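Local coordinates for methyltransferase 1 (Methanosarcina barkeri, PDB 2I2X), which uses zinc to activate methanol and transfers its methyl group to the cob(I)amide held by the partner corrinoid protein MtaC, at the zinc ion and potassium ion site, the interface of chains A and B and the interface of chains A and C. Residues are numbered along the deposited sequence; one frame, centred on the assembly and turned at random. Chains: chain A/B, Methyltransferase 1; chain C, Methyltransferase 1.

Contact 1 is the catalytic metal site inside one MtaB subunit; its centre lies about 20 Å from that of contact 2, 22 Å from contact 4 and 25 Å from contact 3. Contacts 2 and 4 are neighbouring patches of the two-fold MtaB dimer, about 10 Å apart, sharing B:Val76 and B:Gly77 at the end of helix 55-76. Contacts 2 and 3, about 13 Å apart, both use helix 349-361 of chain A, so one helix faces both the second MtaB and MtaC. Helix 220-230 carries a zinc ligand of contact 1 and leads into the loop of contact 4, so the metal site and the dimer contact share one element.

Contact 1: the zinc ion and potassium ion site. Residues chain A 86, 164, 218, 220, 224, 267, 269, 313. With ZN (zinc ion), chain D; K (potassium ion), chain E.
In MtaB a compact zinc cluster of two thiolates and a carboxylate adjoins a much looser potassium site. Zinc is held by the carboxylate oxygen OE1 of A:Glu164 at 2.1 Å. A:Cys220 SG, anti to its backbone N, bonds ZN at 2.2 Å. A:Cys269 SG, in the crowded position between backbone N and carbonyl carbon, bonds ZN at 2.4 Å. The angles between these ligands, 99° to 105°, are near tetrahedral, which suggests that a further ligand such as methanol could complete the shell. On the irregular potassium side, A:Glu86 OE2 and A:Glu164 OE2 bond K at 2.3 and 2.4 Å, whereas A:Glu313 OE1 stands off; these short bonds and partial occupancy leave the shell uncertain. A:Glu164 thus spans the metals, chiefly through OE1 to zinc and OE2 to potassium. A:Lys267, its chain bent twice, forms a salt bridge from NZ to A:Glu86 OE2 at 2.8 Å, from above the carboxylate plane, and a weak hydrogen bond with A:Glu164 OE2. An alanine here would remove NZ's salt bridges to A:Glu86 and A:Glu164 and would probably leave these carboxylates short of balancing charge. Behind the thiolates, A:Asn224 ND2 makes in-plane hydrogen bonds to A:Cys220 SG (3.2 Å) and the backbone oxygen A:Cys269 O (2.7 Å).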
loop_
_atom_site.group_PDB
_atom_site.type_symbol
_atom_site.label_atom_id
_atom_site.label_comp_id
_atom_site.label_asym_id
_atom_site.label_seq_id
_atom_site.Cartn_x
_atom_site.Cartn_y
_atom_site.Cartn_z
ATOM N N GLU A 86 5.681 16.203 -6.204
ATOM C CA GLU A 86 6.898 16.170 -7.000
ATOM C C GLU A 86 6.561 16.457 -8.423
ATOM O O GLU A 86 6.016 15.606 -9.085
ATOM C CB GLU A 86 7.565 14.805 -6.934
ATOM C CG GLU A 86 8.046 14.483 -5.540
ATOM C CD GLU A 86 8.781 13.179 -5.444
ATOM O OE1 GLU A 86 8.206 12.117 -5.777
ATOM O OE2 GLU A 86 9.954 13.203 -5.009
ATOM N N GLU A 164 15.243 17.619 -6.138
ATOM C CA GLU A 164 16.238 16.557 -6.112
ATOM C C GLU A 164 17.278 16.893 -7.179
ATOM O O GLU A 164 17.094 16.554 -8.345
ATOM C CB GLU A 164 15.597 15.220 -6.463
ATOM C CG GLU A 164 14.206 15.109 -5.960
ATOM C CD GLU A 164 13.861 13.713 -5.503
ATOM O OE1 GLU A 164 14.663 12.789 -5.690
ATOM O OE2 GLU A 164 12.761 13.517 -4.953
ATOM N N THR A 218 18.237 16.377 -1.603
ATOM C CA THR A 218 18.439 14.937 -1.339
ATOM C C THR A 218 19.423 14.475 -2.332
ATOM O O THR A 218 19.276 14.766 -3.533
ATOM C CB THR A 218 17.298 14.057 -1.911
ATOM O OG1 THR A 218 16.045 14.540 -1.517
ATOM C CG2 THR A 218 17.419 12.657 -1.493
ATOM N N CYS A 220 19.305 11.894 -3.909
ATOM C CA CYS A 220 18.602 10.827 -4.619
ATOM C C CYS A 220 19.300 10.375 -5.895
ATOM O O CYS A 220 19.437 9.182 -6.155
ATOM C CB CYS A 220 17.210 11.274 -5.006
ATOM S SG CYS A 220 16.067 9.828 -5.163
ATOM N N ASN A 224 20.794 7.346 -3.663
ATOM C CA ASN A 224 19.702 6.371 -3.828
ATOM C C ASN A 224 19.920 5.448 -5.026
ATOM O O ASN A 224 19.601 4.254 -4.943
ATOM C CB ASN A 224 18.253 6.951 -3.762
ATOM C CG ASN A 224 17.893 7.544 -2.356
ATOM O OD1 ASN A 224 18.474 7.152 -1.298
ATOM N ND2 ASN A 224 16.939 8.513 -2.349
ATOM N N LYS A 267 14.104 16.605 2.255
ATOM C CA LYS A 267 13.384 15.597 1.485
ATOM C C LYS A 267 13.472 14.197 2.009
ATOM O O LYS A 267 14.528 13.729 2.389
ATOM C CB LYS A 267 13.891 15.574 0.046
ATOM C CG LYS A 267 13.266 16.655 -0.815
ATOM C CD LYS A 267 11.971 16.155 -1.375
ATOM C CE LYS A 267 12.232 15.113 -2.434
ATOM N NZ LYS A 267 10.970 14.410 -2.722
ATOM N N CYS A 269 13.501 11.187 0.640
ATOM C CA CYS A 269 14.429 10.192 0.101
ATOM C C CYS A 269 15.893 10.471 0.478
ATOM O O CYS A 269 16.807 9.711 0.092
ATOM C CB CYS A 269 14.268 10.045 -1.416
ATOM S SG CYS A 269 14.497 11.576 -2.351
ATOM N N GLU A 313 7.111 8.105 -0.083
ATOM C CA GLU A 313 8.028 8.333 -1.213
ATOM C C GLU A 313 7.268 8.642 -2.486
ATOM O O GLU A 313 7.374 9.733 -3.034
ATOM C CB GLU A 313 8.999 7.161 -1.402
ATOM C CG GLU A 313 9.875 7.226 -2.650
ATOM C CD GLU A 313 10.739 8.494 -2.751
ATOM O OE1 GLU A 313 11.271 8.734 -3.862
ATOM O OE2 GLU A 313 10.897 9.243 -1.746
HETATM ZN ZN ZN D . 14.235 10.986 -4.654
HETATM K K K E . 11.506 11.489 -5.387
#

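Contact 2: the interface of chains A and B. Residues chain A 289, 297-301, 359-360, 363; chain B 76-78, 335, 338-339.
The phenol ring of B:Tyr335 is covered on both faces: B:Phe78 of its own chain sets CZ over the centre of one, and A:Gly300 lays its CA over the other, 3.4 Å from the ring centroid, as a CH-pi contact. At the ring's edge, in plane, lie the backbone oxygen of A:Asp297 and the carboxylate oxygen OD1 of A:Asp360, whose plane is turned 75° from the ring. The glycine lets the partner's ring lie against bare backbone. The hydroxyl OH of B:Tyr335 donates to A:Asp297 O at 2.6 Å, from above the carbonyl plane, and the amide nitrogens of A:Met299 and A:Gly300 both lie near enough to donate to the same hydroxyl. A:Met299 N is also bonded to A:Asp297 OD1 (2.8 Å), on its anti lone pair, which probably steadies the loop. A:Asp360 OD1 also takes NE of A:Arg363, bent at chi3, at 3.0 Å, from above the carboxylate plane. That salt bridge is likely to orient the guanidinium, whose NH1 bonds B:Val76 O in plane, also at 3.0 Å. A:Asn301 OD1 faces B:Tyr335 O at 2.8 Å, a clash of two acceptors as modelled. Yet A:Asn301 OD1 also accepts from A:Ser359 OG at 3.2 Å, on a lone pair, so the amide's orientation is uncertain. Repeated by the two-fold axis, this tyrosine-in-pocket contact joins the two MtaB subunits at the core of the heterotetramer.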
loop_
_atom_site.group_PDB
_atom_site.type_symbol
_atom_site.label_atom_id
_atom_site.label_comp_id
_atom_site.label_asym_id
_atom_site.label_seq_id
_atom_site.Cartn_x
_atom_site.Cartn_y
_atom_site.Cartn_z
ATOM N N LYS A 289 9.702 1.679 5.880
ATOM C CA LYS A 289 8.736 0.588 5.785
ATOM C C LYS A 289 7.407 0.965 5.106
ATOM O O LYS A 289 6.761 0.087 4.520
ATOM C CB LYS A 289 8.480 -0.013 7.165
ATOM C CG LYS A 289 7.576 0.794 8.054
ATOM C CD LYS A 289 7.104 -0.062 9.181
ATOM C CE LYS A 289 6.664 0.745 10.383
ATOM N NZ LYS A 289 6.503 -0.176 11.573
ATOM N N ASP A 297 13.573 -1.335 0.819
ATOM C CA ASP A 297 14.795 -0.929 1.512
ATOM C C ASP A 297 15.088 -1.803 2.700
ATOM O O ASP A 297 14.290 -2.661 3.099
ATOM C CB ASP A 297 14.865 0.577 1.843
ATOM C CG ASP A 297 14.029 0.990 3.047
ATOM O OD1 ASP A 297 14.176 0.402 4.129
ATOM O OD2 ASP A 297 13.282 1.990 2.928
ATOM N N VAL A 298 16.253 -1.590 3.264
ATOM C CA VAL A 298 16.813 -2.557 4.165
ATOM C C VAL A 298 16.938 -1.919 5.533
ATOM O O VAL A 298 17.635 -2.452 6.419
ATOM C CB VAL A 298 18.111 -3.098 3.560
ATOM C CG1 VAL A 298 19.336 -2.203 3.876
ATOM C CG2 VAL A 298 18.311 -4.525 3.889
ATOM N N MET A 299 16.189 -0.814 5.711
ATOM C CA MET A 299 16.141 -0.084 6.982
ATOM C C MET A 299 14.754 0.473 7.301
ATOM O O MET A 299 14.619 1.635 7.718
ATOM C CB MET A 299 17.232 1.017 7.063
ATOM C CG MET A 299 17.281 2.067 5.902
ATOM S SD MET A 299 17.854 1.364 4.330
ATOM C CE MET A 299 19.048 2.676 3.882
ATOM N N GLY A 300 13.725 -0.383 7.159
ATOM C CA GLY A 300 12.327 0.030 7.184
ATOM C C GLY A 300 11.927 0.799 8.429
ATOM O O GLY A 300 11.172 1.769 8.323
ATOM N N ASN A 301 12.413 0.346 9.600
ATOM C CA ASN A 301 12.042 0.912 10.895
ATOM C C ASN A 301 13.105 1.865 11.405
ATOM O O ASN A 301 12.802 2.886 12.011
ATOM C CB ASN A 301 11.843 -0.176 11.948
ATOM C CG ASN A 301 10.585 -1.021 11.740
ATOM O OD1 ASN A 301 10.651 -2.248 11.692
ATOM N ND2 ASN A 301 9.441 -0.378 11.660
ATOM N N SER A 359 15.965 -2.754 15.518
ATOM C CA SER A 359 15.257 -3.522 14.480
ATOM C C SER A 359 16.113 -3.800 13.239
ATOM O O SER A 359 16.163 -4.925 12.713
ATOM C CB SER A 359 14.008 -2.738 14.059
ATOM O OG SER A 359 13.443 -3.255 12.857
ATOM N N ASP A 360 16.785 -2.769 12.765
ATOM C CA ASP A 360 17.448 -2.845 11.482
ATOM C C ASP A 360 18.956 -2.695 11.572
ATOM O O ASP A 360 19.624 -2.926 10.577
ATOM C CB ASP A 360 16.883 -1.774 10.546
ATOM C CG ASP A 360 15.408 -1.986 10.239
ATOM O OD1 ASP A 360 14.971 -3.142 10.278
ATOM O OD2 ASP A 360 14.687 -1.006 9.934
ATOM N N ARG A 363 20.636 -5.583 9.899
ATOM C CA ARG A 363 20.120 -6.029 8.639
ATOM C C ARG A 363 21.117 -5.894 7.486
ATOM O O ARG A 363 21.111 -6.747 6.602
ATOM C CB ARG A 363 18.828 -5.296 8.297
ATOM C CG ARG A 363 17.806 -6.118 7.463
ATOM C CD ARG A 363 16.486 -5.335 7.365
ATOM N NE ARG A 363 15.807 -5.451 8.643
ATOM C CZ ARG A 363 15.083 -6.509 9.020
ATOM N NH1 ARG A 363 14.930 -7.574 8.222
ATOM N NH2 ARG A 363 14.559 -6.518 10.220
ATOM N N VAL B 76 14.913 -9.140 1.883
ATOM C CA VAL B 76 14.976 -8.123 2.952
ATOM C C VAL B 76 15.320 -8.776 4.308
ATOM O O VAL B 76 15.467 -8.125 5.331
ATOM C CB VAL B 76 13.714 -7.235 2.970
ATOM C CG1 VAL B 76 13.890 -6.024 3.888
ATOM C CG2 VAL B 76 13.421 -6.768 1.588
ATOM N N GLY B 77 15.501 -10.077 4.312
ATOM C CA GLY B 77 16.081 -10.686 5.497
ATOM C C GLY B 77 15.047 -11.097 6.542
ATOM O O GLY B 77 15.392 -11.268 7.700
ATOM N N PHE B 78 13.785 -11.228 6.154
ATOM C CA PHE B 78 12.766 -11.598 7.136
ATOM C C PHE B 78 12.773 -13.093 7.451
ATOM O O PHE B 78 12.845 -13.911 6.545
ATOM C CB PHE B 78 11.395 -11.137 6.680
ATOM C CG PHE B 78 11.301 -9.646 6.490
ATOM C CD1 PHE B 78 11.531 -8.779 7.556
ATOM C CD2 PHE B 78 10.979 -9.105 5.252
ATOM C CE1 PHE B 78 11.410 -7.403 7.391
ATOM C CE2 PHE B 78 10.856 -7.722 5.074
ATOM C CZ PHE B 78 11.077 -6.870 6.151
ATOM N N TYR B 335 8.118 -5.693 8.504
ATOM C CA TYR B 335 8.838 -4.707 9.287
ATOM C C TYR B 335 8.059 -4.385 10.565
ATOM O O TYR B 335 8.668 -4.244 11.635
ATOM C CB TYR B 335 9.105 -3.423 8.476
ATOM C CG TYR B 335 10.410 -3.345 7.714
ATOM C CD1 TYR B 335 11.633 -3.445 8.377
ATOM C CD2 TYR B 335 10.416 -3.130 6.336
ATOM C CE1 TYR B 335 12.838 -3.345 7.695
ATOM C CE2 TYR B 335 11.638 -3.047 5.603
ATOM C CZ TYR B 335 12.836 -3.151 6.303
ATOM O OH TYR B 335 14.024 -3.047 5.640
ATOM N N ALA B 338 8.938 -6.965 12.740
ATOM C CA ALA B 338 10.320 -6.795 13.258
ATOM C C ALA B 338 10.426 -5.851 14.468
ATOM O O ALA B 338 11.192 -6.102 15.406
ATOM C CB ALA B 338 11.289 -6.372 12.166
ATOM N N LEU B 339 9.671 -4.749 14.430
ATOM C CA LEU B 339 9.633 -3.781 15.539
ATOM C C LEU B 339 9.156 -4.526 16.784
ATOM O O LEU B 339 9.774 -4.456 17.846
ATOM C CB LEU B 339 8.686 -2.631 15.215
ATOM C CG LEU B 339 8.689 -1.520 16.243
ATOM C CD1 LEU B 339 10.070 -0.819 16.317
ATOM C CD2 LEU B 339 7.575 -0.504 15.974
#

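Contact 3: the interface of chains A and C. Residues chain A 351, 354-355, 357-358, 372; chain C 1-2.
C:Leu2 hides 74 Å² of its surface against MtaB, and with C:Met1 and A:Asp354 it carries a contact at a chain terminus: this patch is apolar packing, with no N or O of one chain within bonding reach of the other. The isobutyl group of C:Leu2 packs across the side chains of helix 349-361. Its methyl CD1 touches A:Leu355 CD1 at 3.6 Å and the A:Asp354 CB methylene at 3.7 Å, while CB meets the methyl CD2 of A:Leu358, which crosses it at about a right angle. C:Met1 takes the crowded first rotamer (chi1 71°) and bends at chi3, directing its thioether towards two side chains. SD meets the methyl CE of A:Met357, crossing at right angles, at 3.5 Å. The terminal methyl CE comes tip to tip against A:Tyr372, 3.5 Å from CZ beside the phenol oxygen. That phenol is fixed from within MtaB, since A:Tyr372 OH donates to the syn lone pair of A:Asp354 OD1 at 2.6 Å. The carboxylate's other oxygen, OD2, rests beside C:Met1 CA, and its negative charge may favour the nearby amino terminus. In the fold, the first two residues of MtaC, ahead of its helix 6-12, lie across helix 349-361 and the start of helix 372-383 of MtaB.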
loop_
_atom_site.group_PDB
_atom_site.type_symbol
_atom_site.label_atom_id
_atom_site.label_comp_id
_atom_site.label_asym_id
_atom_site.label_seq_id
_atom_site.Cartn_x
_atom_site.Cartn_y
_atom_site.Cartn_z
ATOM N N VAL A 351 12.975 5.071 24.118
ATOM C CA VAL A 351 13.017 3.615 24.056
ATOM C C VAL A 351 12.474 3.149 22.704
ATOM O O VAL A 351 12.967 2.185 22.124
ATOM C CB VAL A 351 12.237 2.927 25.233
ATOM C CG1 VAL A 351 10.787 3.303 25.201
ATOM C CG2 VAL A 351 12.334 1.384 25.161
ATOM N N ASP A 354 15.088 3.700 20.230
ATOM C CA ASP A 354 16.026 2.572 20.240
ATOM C C ASP A 354 15.499 1.298 19.590
ATOM O O ASP A 354 16.249 0.596 18.905
ATOM C CB ASP A 354 16.564 2.304 21.637
ATOM C CG ASP A 354 17.446 3.437 22.138
ATOM O OD1 ASP A 354 17.855 4.340 21.347
ATOM O OD2 ASP A 354 17.748 3.429 23.338
ATOM N N LEU A 355 14.207 1.012 19.786
ATOM C CA LEU A 355 13.600 -0.206 19.271
ATOM C C LEU A 355 13.617 -0.143 17.724
ATOM O O LEU A 355 14.050 -1.082 17.050
ATOM C CB LEU A 355 12.179 -0.353 19.821
ATOM C CG LEU A 355 11.694 -1.374 20.870
ATOM C CD1 LEU A 355 12.755 -2.089 21.653
ATOM C CD2 LEU A 355 10.720 -0.721 21.810
ATOM N N MET A 357 15.587 1.596 15.901
ATOM C CA MET A 357 16.960 1.558 15.453
ATOM C C MET A 357 17.430 0.108 15.487
ATOM O O MET A 357 17.916 -0.412 14.479
ATOM C CB MET A 357 17.840 2.495 16.309
ATOM C CG MET A 357 19.335 2.457 16.014
ATOM S SD MET A 357 20.215 0.978 16.617
ATOM C CE MET A 357 20.034 1.158 18.409
ATOM N N LEU A 358 17.298 -0.534 16.639
ATOM C CA LEU A 358 17.827 -1.907 16.834
ATOM C C LEU A 358 17.239 -2.945 15.848
ATOM O O LEU A 358 17.937 -3.896 15.413
ATOM C CB LEU A 358 17.657 -2.378 18.297
ATOM C CG LEU A 358 18.252 -3.747 18.636
ATOM C CD1 LEU A 358 19.754 -3.802 18.294
ATOM C CD2 LEU A 358 18.021 -4.117 20.113
ATOM N N TYR A 372 21.330 6.065 14.567
ATOM C CA TYR A 372 21.535 7.444 14.990
ATOM C C TYR A 372 22.844 7.646 15.760
ATOM O O TYR A 372 23.447 8.713 15.648
ATOM C CB TYR A 372 20.318 7.997 15.763
ATOM C CG TYR A 372 20.187 7.423 17.159
ATOM C CD1 TYR A 372 19.499 6.225 17.377
ATOM C CD2 TYR A 372 20.802 8.059 18.268
ATOM C CE1 TYR A 372 19.409 5.679 18.667
ATOM C CE2 TYR A 372 20.726 7.516 19.555
ATOM C CZ TYR A 372 20.027 6.327 19.755
ATOM O OH TYR A 372 19.951 5.775 21.030
ATOM N N MET C 1 21.869 2.813 25.205
ATOM C CA MET C 1 20.891 2.400 24.154
ATOM C C MET C 1 20.780 0.883 24.051
ATOM O O MET C 1 21.725 0.162 24.409
ATOM C CB MET C 1 21.338 2.954 22.797
ATOM C CG MET C 1 22.553 2.296 22.230
ATOM S SD MET C 1 22.584 2.488 20.437
ATOM C CE MET C 1 22.769 4.244 20.332
ATOM N N LEU C 2 19.680 0.405 23.486
ATOM C CA LEU C 2 19.460 -1.035 23.348
ATOM C C LEU C 2 20.377 -1.748 22.377
ATOM O O LEU C 2 20.791 -1.197 21.349
ATOM C CB LEU C 2 18.013 -1.337 22.974
ATOM C CG LEU C 2 17.040 -0.646 23.901
ATOM C CD1 LEU C 2 15.653 -0.841 23.335
ATOM C CD2 LEU C 2 17.191 -1.185 25.289
#

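Contact 4: the interface of chains A and B. Residues chain A 232-235, 296; chain B 74-77.
Two backbone N-H groups of one MtaB loop grip a single residue of the other, B:Gln75, a compact example of a helix end being read by a turn. A:Leu233 N bonds the main-chain oxygen B:Gln75 O at 2.9 Å, on a lone pair in the carbonyl plane and nearly straight (160° at the hydrogen). The next amide, A:Leu234 N, bonds the side-chain oxygen B:Gln75 OE1 at 3.0 Å, approaching from above the amide plane. The side-chain bond is possible because the chain of B:Gln75 starts anti to its own carbonyl carbon and then bends sharply at chi2 (-83°), curling the amide back over A:Gly232, whose CA lies against OE1. An alanine here would probably lose the bond to A:Leu234 N and the packing over the glycine, leaving the loop held less firmly. Around this core the leucines diverge. A:Leu234 rests CB on the amide carbon CD of B:Gln75 at 3.8 Å and points CD1 to the methyl CG2 of B:Val74 at 3.7 Å. A:Leu233 sends CD2 to B:Gly77 CA, also at 3.7 Å. Farther out, A:Asn235 turns its amide 70° from that of B:Gln75, and its OD1 receives a weak bond from A:Gly232 N that may help to shape the turn. A:Ser296 OG touches the methyl CG2 of B:Val76. With its symmetry twin, the patch caps the end of helix 55-76 and so is likely to stabilise the MtaB dimer.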
loop_
_atom_site.group_PDB
_atom_site.type_symbol
_atom_site.label_atom_id
_atom_site.label_comp_id
_atom_site.label_asym_id
_atom_site.label_seq_id
_atom_site.Cartn_x
_atom_site.Cartn_y
_atom_site.Cartn_z
ATOM N N GLY A 232 18.414 -5.899 -3.097
ATOM C CA GLY A 232 18.224 -6.770 -1.931
ATOM C C GLY A 232 19.495 -7.465 -1.471
ATOM O O GLY A 232 20.509 -7.442 -2.154
ATOM N N LEU A 233 19.442 -8.086 -0.304
ATOM C CA LEU A 233 20.562 -8.871 0.211
ATOM C C LEU A 233 21.181 -9.875 -0.759
ATOM O O LEU A 233 22.332 -10.209 -0.596
ATOM C CB LEU A 233 20.125 -9.641 1.451
ATOM C CG LEU A 233 20.217 -9.037 2.856
ATOM C CD1 LEU A 233 20.346 -7.496 2.905
ATOM C CD2 LEU A 233 19.000 -9.546 3.625
ATOM N N LEU A 234 20.400 -10.385 -1.717
ATOM C CA LEU A 234 20.832 -11.478 -2.613
ATOM C C LEU A 234 21.214 -10.988 -4.003
ATOM O O LEU A 234 21.619 -11.783 -4.849
ATOM C CB LEU A 234 19.733 -12.527 -2.776
ATOM C CG LEU A 234 19.163 -13.203 -1.521
ATOM C CD1 LEU A 234 17.880 -13.885 -1.915
ATOM C CD2 LEU A 234 20.094 -14.190 -0.918
ATOM N N ASN A 235 21.074 -9.684 -4.238
ATOM C CA ASN A 235 21.511 -9.093 -5.475
ATOM C C ASN A 235 23.035 -9.190 -5.676
ATOM O O ASN A 235 23.816 -9.411 -4.727
ATOM C CB ASN A 235 21.062 -7.640 -5.553
ATOM C CG ASN A 235 19.639 -7.486 -6.044
ATOM O OD1 ASN A 235 18.704 -8.128 -5.563
ATOM N ND2 ASN A 235 19.469 -6.627 -7.020
ATOM N N SER A 296 11.748 -1.074 -2.257
ATOM C CA SER A 296 12.228 -1.878 -1.144
ATOM C C SER A 296 13.430 -1.175 -0.495
ATOM O O SER A 296 14.212 -0.483 -1.172
ATOM C CB SER A 296 12.675 -3.228 -1.704
ATOM O OG SER A 296 12.815 -4.180 -0.692
ATOM N N VAL B 74 13.056 -13.048 1.443
ATOM C CA VAL B 74 14.469 -13.388 1.550
ATOM C C VAL B 74 15.354 -12.219 1.095
ATOM O O VAL B 74 16.476 -12.076 1.580
ATOM C CB VAL B 74 14.844 -14.748 0.882
ATOM C CG1 VAL B 74 14.121 -15.938 1.590
ATOM C CG2 VAL B 74 14.535 -14.753 -0.609
ATOM N N GLN B 75 14.855 -11.338 0.228
ATOM C CA GLN B 75 15.691 -10.218 -0.169
ATOM C C GLN B 75 15.851 -9.180 0.936
ATOM O O GLN B 75 16.806 -8.399 0.921
ATOM C CB GLN B 75 15.184 -9.549 -1.439
ATOM C CG GLN B 75 15.297 -10.391 -2.671
ATOM C CD GLN B 75 16.667 -10.348 -3.306
ATOM O OE1 GLN B 75 17.634 -9.796 -2.779
ATOM N NE2 GLN B 75 16.756 -10.959 -4.443
ATOM N N VAL B 76 14.913 -9.140 1.883
ATOM C CA VAL B 76 14.976 -8.123 2.952
ATOM C C VAL B 76 15.320 -8.776 4.308
ATOM O O VAL B 76 15.467 -8.125 5.331
ATOM C CB VAL B 76 13.714 -7.235 2.970
ATOM C CG1 VAL B 76 13.890 -6.024 3.888
ATOM C CG2 VAL B 76 13.421 -6.768 1.588
ATOM N N GLY B 77 15.501 -10.077 4.312
ATOM C CA GLY B 77 16.081 -10.686 5.497
ATOM C C GLY B 77 15.047 -11.097 6.542
ATOM O O GLY B 77 15.392 -11.268 7.700
#